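Local coordinates for protein CAS6A (Thermus thermophilus, PDB 4C97) that probably cleaves CRISPR precursor RNA as a Cas6-family endoribonuclease, a role in antiviral defence, at residues M5-V11 against W104-Y110; N46-L50 against R62-V67; A123-P129 against Y235-E241. The protein carries 1 engineered substitution. All coordinates share one frame; numbering follows the deposited sequence. Where two conformers were deposited one is given.

How the interactions relate
The three contacts spread over two five-stranded antiparallel sheets, consistent with the paired ferredoxin-like domains of Cas6 proteins. Interactions 1 and 2 share the first sheet, with centres about 9 Å apart: strands 6-15 and 58-65 are neighbours there, so 46-50, 62-67, 5-11 and 104-110 run across it in that order. Along the chain, interaction 2 falls between the two segments of interaction 1. Interaction 3 comes later, in the second sheet, its centre about 16 Å from that of interaction 1 and 15 Å from that of interaction 2. W104 of interaction 1 reaches the arginines of interaction 3, and both contacts touch one sulfate where the domains meet.

Interaction 1 of 3, residues M5-V11 against W104-Y110; sequences MVLAALV and WAGVSTY. With SO4 (sulfate ion), chain D.
Residues M5-V11 and W104-Y110 pair as antiparallel strands inside the first sheet, the first and last strands of a ferredoxin-like domain side by side. The short axes run at 165° and approach to 4.6 Å. L7 and S108 form one hydrogen-bonded pair, with S108 N donating a hydrogen bond to L7 O at 2.9 Å; A9 and G106 form the next, where A9 N reaches G106 O at 2.7 Å. The ladder is prolonged past the strand by Y110 N, which donates to M5 O.

V6, A8, V107 and T109 share one face of the sheet, where V6 CG2 meets V107 CG1 at 3.7 Å. On the other, L7 has CG wedged between its backbone N and carbonyl carbon (chi1 68°), which brings CD1 over a face of the Y110 ring; the methyl lies 26° off the ring normal, a CH-pi contact. Beyond the ring, Y110 OH is hydrogen-bonded to L66 O, so its hydroxyl end is tied to the residue just past strand 58-65. At the end of the ladder, M5 crosses Y110 at about a right angle, SD 3.4 Å from Y110 CB and oblique to the ring, a Met-aromatic contact. Near the opposite end V11 CG2 packs on A105 CB at 3.7 Å, and the W104 indole leads away from the strand pair. Its NE1 donates to O1 of a sulfate, probably from the crystallisation liquor, at 2.7 Å, the oxygen lying at the ring edge.

Strand 58-65 flanks 6-11 on its other side, with A8 bonded to L65 and L10 to V63. Helix 68-79 covers V6 and A8 through Y71, while helix 209-225 meets L7, S108 and Y110 with F221 and Y224.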
loop_
_atom_site.group_PDB
_atom_site.type_symbol
_atom_site.label_atom_id
_atom_site.label_comp_id
_atom_site.label_asym_id
_atom_site.label_seq_id
_atom_site.Cartn_x
_atom_site.Cartn_y
_atom_site.Cartn_z
ATOM N N MET A 5 16.494 -7.414 4.242
ATOM C CA MET A 5 15.409 -6.526 4.610
ATOM C C MET A 5 14.679 -5.929 3.417
ATOM O O MET A 5 14.306 -4.770 3.422
ATOM C CB MET A 5 15.974 -5.481 5.528
ATOM C CG MET A 5 15.016 -5.135 6.600
ATOM S SD MET A 5 15.730 -4.060 7.835
ATOM C CE MET A 5 17.169 -4.969 8.246
ATOM N N VAL A 6 14.426 -6.764 2.418
ATOM C CA VAL A 6 13.761 -6.353 1.188
ATOM C C VAL A 6 12.265 -6.162 1.364
ATOM O O VAL A 6 11.604 -6.873 2.120
ATOM C CB VAL A 6 13.976 -7.420 0.080
ATOM C CG1 VAL A 6 13.322 -8.717 0.450
ATOM C CG2 VAL A 6 13.451 -6.975 -1.235
ATOM N N LEU A 7 11.733 -5.175 0.659
ATOM C CA LEU A 7 10.309 -5.181 0.396
ATOM C C LEU A 7 10.117 -4.788 -1.045
ATOM O O LEU A 7 10.998 -4.158 -1.652
ATOM C CB LEU A 7 9.531 -4.314 1.387
ATOM C CG LEU A 7 9.701 -2.807 1.374
ATOM C CD1 LEU A 7 8.692 -2.205 2.343
ATOM C CD2 LEU A 7 11.093 -2.349 1.736
ATOM N N ALA A 8 9.000 -5.222 -1.623
ATOM C CA ALA A 8 8.835 -5.091 -3.060
ATOM C C ALA A 8 7.378 -4.970 -3.465
ATOM O O ALA A 8 6.487 -5.461 -2.770
ATOM C CB ALA A 8 9.447 -6.288 -3.747
ATOM N N ALA A 9 7.158 -4.282 -4.580
ATOM C CA ALA A 9 5.854 -4.225 -5.232
ATOM C C ALA A 9 6.107 -4.546 -6.680
ATOM O O ALA A 9 6.770 -3.791 -7.407
ATOM C CB ALA A 9 5.239 -2.838 -5.091
ATOM N N LEU A 10 5.596 -5.705 -7.093
ATOM C CA LEU A 10 5.710 -6.123 -8.469
ATOM C C LEU A 10 4.410 -5.869 -9.205
ATOM O O LEU A 10 3.318 -6.168 -8.689
ATOM C CB LEU A 10 6.043 -7.605 -8.528
ATOM C CG LEU A 10 7.490 -7.981 -8.219
ATOM C CD1 LEU A 10 7.864 -7.684 -6.787
ATOM C CD2 LEU A 10 7.686 -9.469 -8.512
ATOM N N VAL A 11 4.533 -5.338 -10.415
ATOM C CA VAL A 11 3.379 -5.022 -11.243
ATOM C C VAL A 11 3.208 -6.030 -12.373
ATOM O O VAL A 11 4.155 -6.313 -13.112
ATOM C CB VAL A 11 3.474 -3.614 -11.833
ATOM C CG1 VAL A 11 2.374 -3.380 -12.870
ATOM C CG2 VAL A 11 3.352 -2.546 -10.714
ATOM N N TRP A 104 3.965 2.124 -10.196
ATOM C CA TRP A 104 3.576 1.387 -9.009
ATOM C C TRP A 104 4.429 0.153 -8.724
ATOM O O TRP A 104 4.087 -0.633 -7.859
ATOM C CB TRP A 104 2.086 1.042 -9.091
ATOM C CG TRP A 104 1.249 2.280 -8.906
ATOM C CD1 TRP A 104 0.677 3.042 -9.881
ATOM C CD2 TRP A 104 0.934 2.906 -7.662
ATOM N NE1 TRP A 104 0.010 4.105 -9.315
ATOM C CE2 TRP A 104 0.138 4.039 -7.955
ATOM C CE3 TRP A 104 1.226 2.630 -6.333
ATOM C CZ2 TRP A 104 -0.345 4.893 -6.960
ATOM C CZ3 TRP A 104 0.738 3.483 -5.344
ATOM C CH2 TRP A 104 -0.049 4.581 -5.668
ATOM N N ALA A 105 5.548 0.020 -9.440
ATOM C CA ALA A 105 6.500 -1.058 -9.210
ATOM C C ALA A 105 7.708 -0.518 -8.442
ATOM O O ALA A 105 8.149 0.594 -8.681
ATOM C CB ALA A 105 6.964 -1.621 -10.527
ATOM N N GLY A 106 8.260 -1.311 -7.546
ATOM C CA GLY A 106 9.515 -0.947 -6.923
ATOM C C GLY A 106 10.034 -2.016 -6.007
ATOM O O GLY A 106 9.289 -2.880 -5.582
ATOM N N VAL A 107 11.333 -1.987 -5.737
ATOM C CA VAL A 107 11.942 -2.886 -4.777
ATOM C C VAL A 107 12.897 -2.042 -3.963
ATOM O O VAL A 107 13.621 -1.211 -4.524
ATOM C CB VAL A 107 12.726 -4.020 -5.438
ATOM C CG1 VAL A 107 13.233 -4.981 -4.383
ATOM C CG2 VAL A 107 11.877 -4.741 -6.435
ATOM N N SER A 108 12.888 -2.241 -2.652
ATOM C CA SER A 108 13.732 -1.466 -1.755
ATOM C C SER A 108 14.078 -2.283 -0.522
ATOM O O SER A 108 13.865 -3.514 -0.479
ATOM C CB SER A 108 13.049 -0.154 -1.358
ATOM O OG SER A 108 14.000 0.753 -0.816
ATOM N N THR A 109 14.608 -1.606 0.493
ATOM C CA THR A 109 14.937 -2.272 1.739
ATOM C C THR A 109 14.434 -1.416 2.879
ATOM O O THR A 109 14.240 -0.193 2.732
ATOM C CB THR A 109 16.451 -2.467 1.927
ATOM O OG1 THR A 109 17.060 -1.187 2.029
ATOM C CG2 THR A 109 17.073 -3.261 0.776
ATOM N N TYR A 110 14.239 -2.033 4.039
ATOM C CA TYR A 110 13.720 -1.274 5.169
ATOM C C TYR A 110 14.650 -0.138 5.584
ATOM O O TYR A 110 14.174 0.968 5.829
ATOM C CB TYR A 110 13.332 -2.167 6.356
ATOM C CG TYR A 110 11.979 -2.827 6.130
ATOM C CD1 TYR A 110 11.856 -4.058 5.477
ATOM C CD2 TYR A 110 10.835 -2.202 6.545
ATOM C CE1 TYR A 110 10.616 -4.636 5.271
ATOM C CE2 TYR A 110 9.583 -2.772 6.335
ATOM C CZ TYR A 110 9.488 -3.972 5.691
ATOM O OH TYR A 110 8.242 -4.507 5.486
HETATM S S SO4 D . -3.558 5.440 -10.655
HETATM O O1 SO4 D . -2.341 5.316 -9.866
HETATM O O2 SO4 D . -4.376 6.495 -10.053
HETATM O O3 SO4 D . -3.216 5.813 -12.022
HETATM O O4 SO4 D . -4.361 4.223 -10.698
#

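Interaction 2 of 3, residues N46-L50 against R62-V67; sequences NPFAL and RVSLLV
F48, A49 and L50 pair antiparallel with L65, S64 and V63, the short strand axes 4.7 Å apart at closest and at 167° to each other. This is the part of the beta hairpin 48-55/58-65 farther from its turn, at one border of the ferredoxin-like sheet. A49 and S64 are the hydrogen-bonded pair: S64 N donates to A49 O at 2.8 Å, and A49 N returns a bond to S64 O at 3.0 Å. Past the F48-L65 end, L66 N reaches P47 O at 2.9 Å.

F48, L50, V63 and L65 point to one face. L50 and V63 lie side by side, with L50 CD2 touching V63 CG2 at 3.9 Å, and F29 of helix 22-36 packs on both. A chi1 of 60° swings the F48 ring away from 62-67, and N46 CB covers part of one of its faces, offset toward the rim. P47 CB sits against both methyls of V67, the residue that precedes helix 68-79.

A49 and S64 take the opposite face, their CB atoms 4.2 Å apart. Nearby, R62 is held by W104 O at NE and by F223 O at NH2, and S64 OG is hydrogen-bonded to Y224 O. That same S64 OG lies 3.9 Å above the plane of the R62 guanidinium, offset toward its rim.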
loop_
_atom_site.group_PDB
_atom_site.type_symbol
_atom_site.label_atom_id
_atom_site.label_comp_id
_atom_site.label_asym_id
_atom_site.label_seq_id
_atom_site.Cartn_x
_atom_site.Cartn_y
_atom_site.Cartn_z
ATOM N N ASN A 46 -1.010 -9.336 7.635
ATOM C CA ASN A 46 -0.702 -9.846 6.298
ATOM C C ASN A 46 0.603 -9.220 5.832
ATOM O O ASN A 46 0.684 -7.994 5.756
ATOM C CB ASN A 46 -1.801 -9.456 5.309
ATOM C CG ASN A 46 -3.173 -10.004 5.686
ATOM O OD1 ASN A 46 -3.294 -10.962 6.452
ATOM N ND2 ASN A 46 -4.217 -9.402 5.116
ATOM N N PRO A 47 1.647 -10.032 5.560
ATOM C CA PRO A 47 2.906 -9.440 5.070
ATOM C C PRO A 47 2.888 -9.131 3.574
ATOM O O PRO A 47 3.857 -9.349 2.845
ATOM C CB PRO A 47 3.954 -10.523 5.396
ATOM C CG PRO A 47 3.176 -11.813 5.337
ATOM C CD PRO A 47 1.775 -11.486 5.798
ATOM N N PHE A 48 1.754 -8.631 3.106
ATOM C CA PHE A 48 1.572 -8.342 1.706
ATOM C C PHE A 48 0.422 -7.359 1.547
ATOM O O PHE A 48 -0.296 -7.056 2.504
ATOM C CB PHE A 48 1.243 -9.619 0.924
ATOM C CG PHE A 48 -0.018 -10.298 1.386
ATOM C CD1 PHE A 48 -1.239 -9.972 0.824
ATOM C CD2 PHE A 48 0.022 -11.252 2.378
ATOM C CE1 PHE A 48 -2.407 -10.592 1.266
ATOM C CE2 PHE A 48 -1.135 -11.868 2.814
ATOM C CZ PHE A 48 -2.346 -11.522 2.261
ATOM N N ALA A 49 0.291 -6.852 0.335
ATOM C CA ALA A 49 -0.901 -6.100 -0.062
ATOM C C ALA A 49 -1.092 -6.275 -1.549
ATOM O O ALA A 49 -0.172 -6.665 -2.264
ATOM C CB ALA A 49 -0.790 -4.599 0.297
ATOM N N LEU A 50 -2.305 -6.018 -2.021
ATOM C CA LEU A 50 -2.594 -6.182 -3.430
ATOM C C LEU A 50 -3.210 -4.913 -3.969
ATOM O O LEU A 50 -3.789 -4.110 -3.227
ATOM C CB LEU A 50 -3.527 -7.376 -3.662
ATOM C CG LEU A 50 -3.003 -8.718 -3.157
ATOM C CD1 LEU A 50 -4.094 -9.775 -3.273
ATOM C CD2 LEU A 50 -1.760 -9.118 -3.924
ATOM N N ARG A 62 -0.992 -5.479 -9.002
ATOM C CA ARG A 62 0.250 -5.366 -8.256
ATOM C C ARG A 62 0.224 -6.168 -6.967
ATOM O O ARG A 62 -0.809 -6.284 -6.287
ATOM C CB ARG A 62 0.641 -3.894 -8.012
ATOM C CG ARG A 62 0.321 -3.361 -6.666
ATOM C CD ARG A 62 0.471 -1.836 -6.623
ATOM N NE ARG A 62 1.789 -1.303 -6.287
ATOM C CZ ARG A 62 2.095 -0.680 -5.143
ATOM N NH1 ARG A 62 1.199 -0.570 -4.161
ATOM N NH2 ARG A 62 3.304 -0.165 -4.971
ATOM N N VAL A 63 1.382 -6.762 -6.677
ATOM C CA VAL A 63 1.558 -7.592 -5.506
ATOM C C VAL A 63 2.690 -7.008 -4.688
ATOM O O VAL A 63 3.823 -6.926 -5.174
ATOM C CB VAL A 63 1.904 -9.029 -5.909
ATOM C CG1 VAL A 63 2.144 -9.907 -4.680
ATOM C CG2 VAL A 63 0.813 -9.608 -6.768
ATOM N N SER A 64 2.372 -6.585 -3.459
ATOM C CA SER A 64 3.371 -6.102 -2.517
ATOM C C SER A 64 3.711 -7.175 -1.545
ATOM O O SER A 64 2.825 -7.781 -0.948
ATOM C CB SER A 64 2.878 -4.930 -1.657
ATOM O OG SER A 64 2.530 -3.819 -2.425
ATOM N N LEU A 65 5.013 -7.325 -1.347
ATOM C CA LEU A 65 5.593 -8.343 -0.489
ATOM C C LEU A 65 6.462 -7.632 0.522
ATOM O O LEU A 65 7.425 -6.936 0.155
ATOM C CB LEU A 65 6.407 -9.328 -1.318
ATOM C CG LEU A 65 5.631 -9.919 -2.501
ATOM C CD1 LEU A 65 6.536 -10.718 -3.430
ATOM C CD2 LEU A 65 4.467 -10.783 -1.979
ATOM N N LEU A 66 6.096 -7.785 1.793
ATOM C CA LEU A 66 6.649 -6.950 2.867
ATOM C C LEU A 66 7.720 -7.634 3.714
ATOM O O LEU A 66 8.316 -7.010 4.607
ATOM C CB LEU A 66 5.514 -6.436 3.772
ATOM C CG LEU A 66 4.398 -5.711 3.031
ATOM C CD1 LEU A 66 3.351 -5.274 4.030
ATOM C CD2 LEU A 66 4.899 -4.512 2.221
ATOM N N VAL A 67 8.002 -8.907 3.426
ATOM C CA VAL A 67 9.036 -9.635 4.152
ATOM C C VAL A 67 9.830 -10.456 3.138
ATOM O O VAL A 67 9.274 -10.892 2.134
ATOM C CB VAL A 67 8.455 -10.548 5.258
ATOM C CG1 VAL A 67 7.695 -9.718 6.292
ATOM C CG2 VAL A 67 7.535 -11.589 4.666
#

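Interaction 3 of 3, residues A123-P129 against Y235-E241; sequences ALRFASP and YGRARAE. With SO4 (sulfate ion), chain D.
S128 is the bump of this contact: its hydroxyl enters the bend at Y235-R237, where OG accepts R237 N at 3.0 Å (168° at H). OG is also hydrogen-bonded to G234 O, so the buried hydroxyl is held by two partners. The bend closes the glycine-rich motif of Cas6 proteins; G236 has a phi of 72°, and its N donates to P129 O at 2.9 Å, beside which Y235 CB lies.

Beyond this corner, L124-F126 pair antiparallel with A238-A240. Small residues make the hollows: L124 CD2 settles against A240 CB at 4.1 Å, and F126 CD1 approaches A238 CB at 4.3 Å. R125, R239 and E241 project from the other face. R237, just before the strand, with CG anti to its backbone N (chi1 177°) and a bend at chi3, brings its guanidinium against A127, NH1 3.5 Å from A127 CB. NH1 and NH2 meet the sulfate edge-on, with NH2 bonded to O4 at 3.2 Å. R125, in one of two deposited conformers and so less certain, donates from NH2 to sulfate O1 at 3.0 Å, the sulfur near the guanidinium plane. By inference, such a paired-arginine site could suit an RNA phosphate. E241 crosses R125 obliquely, OE2 forming a long salt bridge to R125 NE (3.8 Å) and sharing a water, while OE1 pairs with R199.

Strand 238-241 borders the second sheet. W104, at the break in strand 91-109, makes cation-pi contacts with R237 and R239. Across 121-127 comes strand 199-203, with L124 bonded to V200, while V147 of helix 144-158 packs on L124 and F126.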
loop_
_atom_site.group_PDB
_atom_site.type_symbol
_atom_site.label_atom_id
_atom_site.label_comp_id
_atom_site.label_asym_id
_atom_site.label_seq_id
_atom_site.Cartn_x
_atom_site.Cartn_y
_atom_site.Cartn_z
ATOM N N ALA A 123 2.908 14.495 2.203
ATOM C CA ALA A 123 1.799 14.534 1.259
ATOM C C ALA A 123 1.546 13.125 0.773
ATOM O O ALA A 123 2.428 12.511 0.193
ATOM C CB ALA A 123 2.129 15.427 0.086
ATOM N N LEU A 124 0.350 12.622 1.032
ATOM C CA LEU A 124 -0.043 11.311 0.552
ATOM C C LEU A 124 -1.132 11.429 -0.476
ATOM O O LEU A 124 -2.067 12.228 -0.340
ATOM C CB LEU A 124 -0.544 10.421 1.688
ATOM C CG LEU A 124 0.486 9.948 2.690
ATOM C CD1 LEU A 124 -0.198 9.128 3.763
ATOM C CD2 LEU A 124 1.572 9.126 1.986
ATOM N N ARG A 125 -0.996 10.614 -1.512
ATOM C CA ARG A 125 -2.057 10.432 -2.481
ATOM C C ARG A 125 -2.688 9.075 -2.256
ATOM O O ARG A 125 -2.013 8.033 -2.240
ATOM C CB ARG A 125 -1.586 10.555 -3.932
ATOM C CG ARG A 125 -2.763 10.448 -4.912
ATOM C CD ARG A 125 -2.443 10.886 -6.319
ATOM N NE ARG A 125 -1.833 9.811 -7.096
ATOM C CZ ARG A 125 -2.511 8.847 -7.715
ATOM N NH1 ARG A 125 -3.836 8.798 -7.662
ATOM N NH2 ARG A 125 -1.854 7.924 -8.394
ATOM N N PHE A 126 -3.994 9.106 -2.061
ATOM C CA PHE A 126 -4.802 7.915 -1.873
ATOM C C PHE A 126 -5.403 7.607 -3.226
ATOM O O PHE A 126 -6.272 8.330 -3.731
ATOM C CB PHE A 126 -5.877 8.179 -0.812
ATOM C CG PHE A 126 -5.302 8.512 0.547
ATOM C CD1 PHE A 126 -4.972 7.508 1.436
ATOM C CD2 PHE A 126 -5.027 9.831 0.909
ATOM C CE1 PHE A 126 -4.436 7.801 2.664
ATOM C CE2 PHE A 126 -4.494 10.115 2.125
ATOM C CZ PHE A 126 -4.179 9.113 3.005
ATOM N N ALA A 127 -4.889 6.530 -3.817
ATOM C CA ALA A 127 -5.124 6.197 -5.218
ATOM C C ALA A 127 -6.234 5.171 -5.404
ATOM O O ALA A 127 -6.682 4.940 -6.529
ATOM C CB ALA A 127 -3.832 5.695 -5.871
ATOM N N SER A 128 -6.633 4.512 -4.322
ATOM C CA SER A 128 -7.825 3.669 -4.348
ATOM C C SER A 128 -8.569 3.927 -3.050
ATOM O O SER A 128 -8.000 4.469 -2.111
ATOM C CB SER A 128 -7.452 2.203 -4.502
ATOM O OG SER A 128 -7.023 1.667 -3.275
ATOM N N PRO A 129 -9.841 3.531 -2.975
ATOM C CA PRO A 129 -10.614 3.938 -1.792
ATOM C C PRO A 129 -9.990 3.437 -0.491
ATOM O O PRO A 129 -9.627 2.269 -0.382
ATOM C CB PRO A 129 -11.992 3.313 -2.051
ATOM C CG PRO A 129 -12.073 3.237 -3.554
ATOM C CD PRO A 129 -10.679 2.842 -3.973
ATOM N N TYR A 235 -7.781 -1.965 -1.714
ATOM C CA TYR A 235 -8.151 -0.703 -1.075
ATOM C C TYR A 235 -6.898 -0.103 -0.448
ATOM O O TYR A 235 -5.905 -0.807 -0.156
ATOM C CB TYR A 235 -9.235 -0.918 -0.013
ATOM C CG TYR A 235 -10.513 -1.454 -0.619
ATOM C CD1 TYR A 235 -11.274 -0.662 -1.466
ATOM C CD2 TYR A 235 -10.942 -2.745 -0.364
ATOM C CE1 TYR A 235 -12.425 -1.134 -2.032
ATOM C CE2 TYR A 235 -12.107 -3.222 -0.910
ATOM C CZ TYR A 235 -12.842 -2.411 -1.759
ATOM O OH TYR A 235 -14.025 -2.856 -2.340
ATOM N N GLY A 236 -6.921 1.197 -0.238
ATOM C CA GLY A 236 -5.831 1.838 0.479
ATOM C C GLY A 236 -4.514 1.955 -0.267
ATOM O O GLY A 236 -3.473 2.163 0.364
ATOM N N ARG A 237 -4.548 1.875 -1.595
ATOM C CA ARG A 237 -3.341 2.010 -2.377
ATOM C C ARG A 237 -2.949 3.484 -2.302
ATOM O O ARG A 237 -3.770 4.376 -2.526
ATOM C CB ARG A 237 -3.553 1.532 -3.810
ATOM C CG ARG A 237 -2.336 1.721 -4.683
ATOM C CD ARG A 237 -2.411 0.884 -5.953
ATOM N NE ARG A 237 -3.609 1.054 -6.764
ATOM C CZ ARG A 237 -3.788 2.019 -7.659
ATOM N NH1 ARG A 237 -2.857 2.946 -7.835
ATOM N NH2 ARG A 237 -4.889 2.064 -8.382
ATOM N N ALA A 238 -1.710 3.743 -1.920
ATOM C CA ALA A 238 -1.293 5.099 -1.615
ATOM C C ALA A 238 0.169 5.279 -1.888
ATOM O O ALA A 238 0.919 4.315 -1.906
ATOM C CB ALA A 238 -1.575 5.423 -0.168
ATOM N N ARG A 239 0.554 6.528 -2.092
ATOM C CA ARG A 239 1.969 6.859 -2.187
ATOM C C ARG A 239 2.257 8.273 -1.714
ATOM O O ARG A 239 1.396 9.149 -1.761
ATOM C CB ARG A 239 2.465 6.700 -3.620
ATOM C CG ARG A 239 1.948 7.731 -4.596
ATOM C CD ARG A 239 2.395 7.432 -6.034
ATOM N NE ARG A 239 3.839 7.245 -6.110
ATOM C CZ ARG A 239 4.473 6.575 -7.067
ATOM N NH1 ARG A 239 3.794 6.000 -8.052
ATOM N NH2 ARG A 239 5.791 6.469 -7.027
ATOM N N ALA A 240 3.497 8.503 -1.289
ATOM C CA ALA A 240 3.915 9.842 -0.934
ATOM C C ALA A 240 4.253 10.655 -2.171
ATOM O O ALA A 240 4.772 10.122 -3.152
ATOM C CB ALA A 240 5.112 9.809 0.013
ATOM N N GLU A 241 3.960 11.955 -2.096
ATOM C CA GLU A 241 4.201 12.904 -3.184
ATOM C C GLU A 241 4.976 14.076 -2.642
ATOM O O GLU A 241 5.232 14.161 -1.446
ATOM C CB GLU A 241 2.883 13.485 -3.719
ATOM C CG GLU A 241 1.916 12.512 -4.329
ATOM C CD GLU A 241 0.729 13.211 -4.983
ATOM O OE1 GLU A 241 0.216 14.202 -4.418
ATOM O OE2 GLU A 241 0.313 12.771 -6.072
HETATM S S SO4 D . -3.558 5.440 -10.655
HETATM O O1 SO4 D . -2.341 5.316 -9.866
HETATM O O2 SO4 D . -4.376 6.495 -10.053
HETATM O O3 SO4 D . -3.216 5.813 -12.022
HETATM O O4 SO4 D . -4.361 4.223 -10.698
HETATM O O HOH W 1 5.583 14.447 1.131
HETATM O O HOH W 2 1.323 10.729 -7.010
#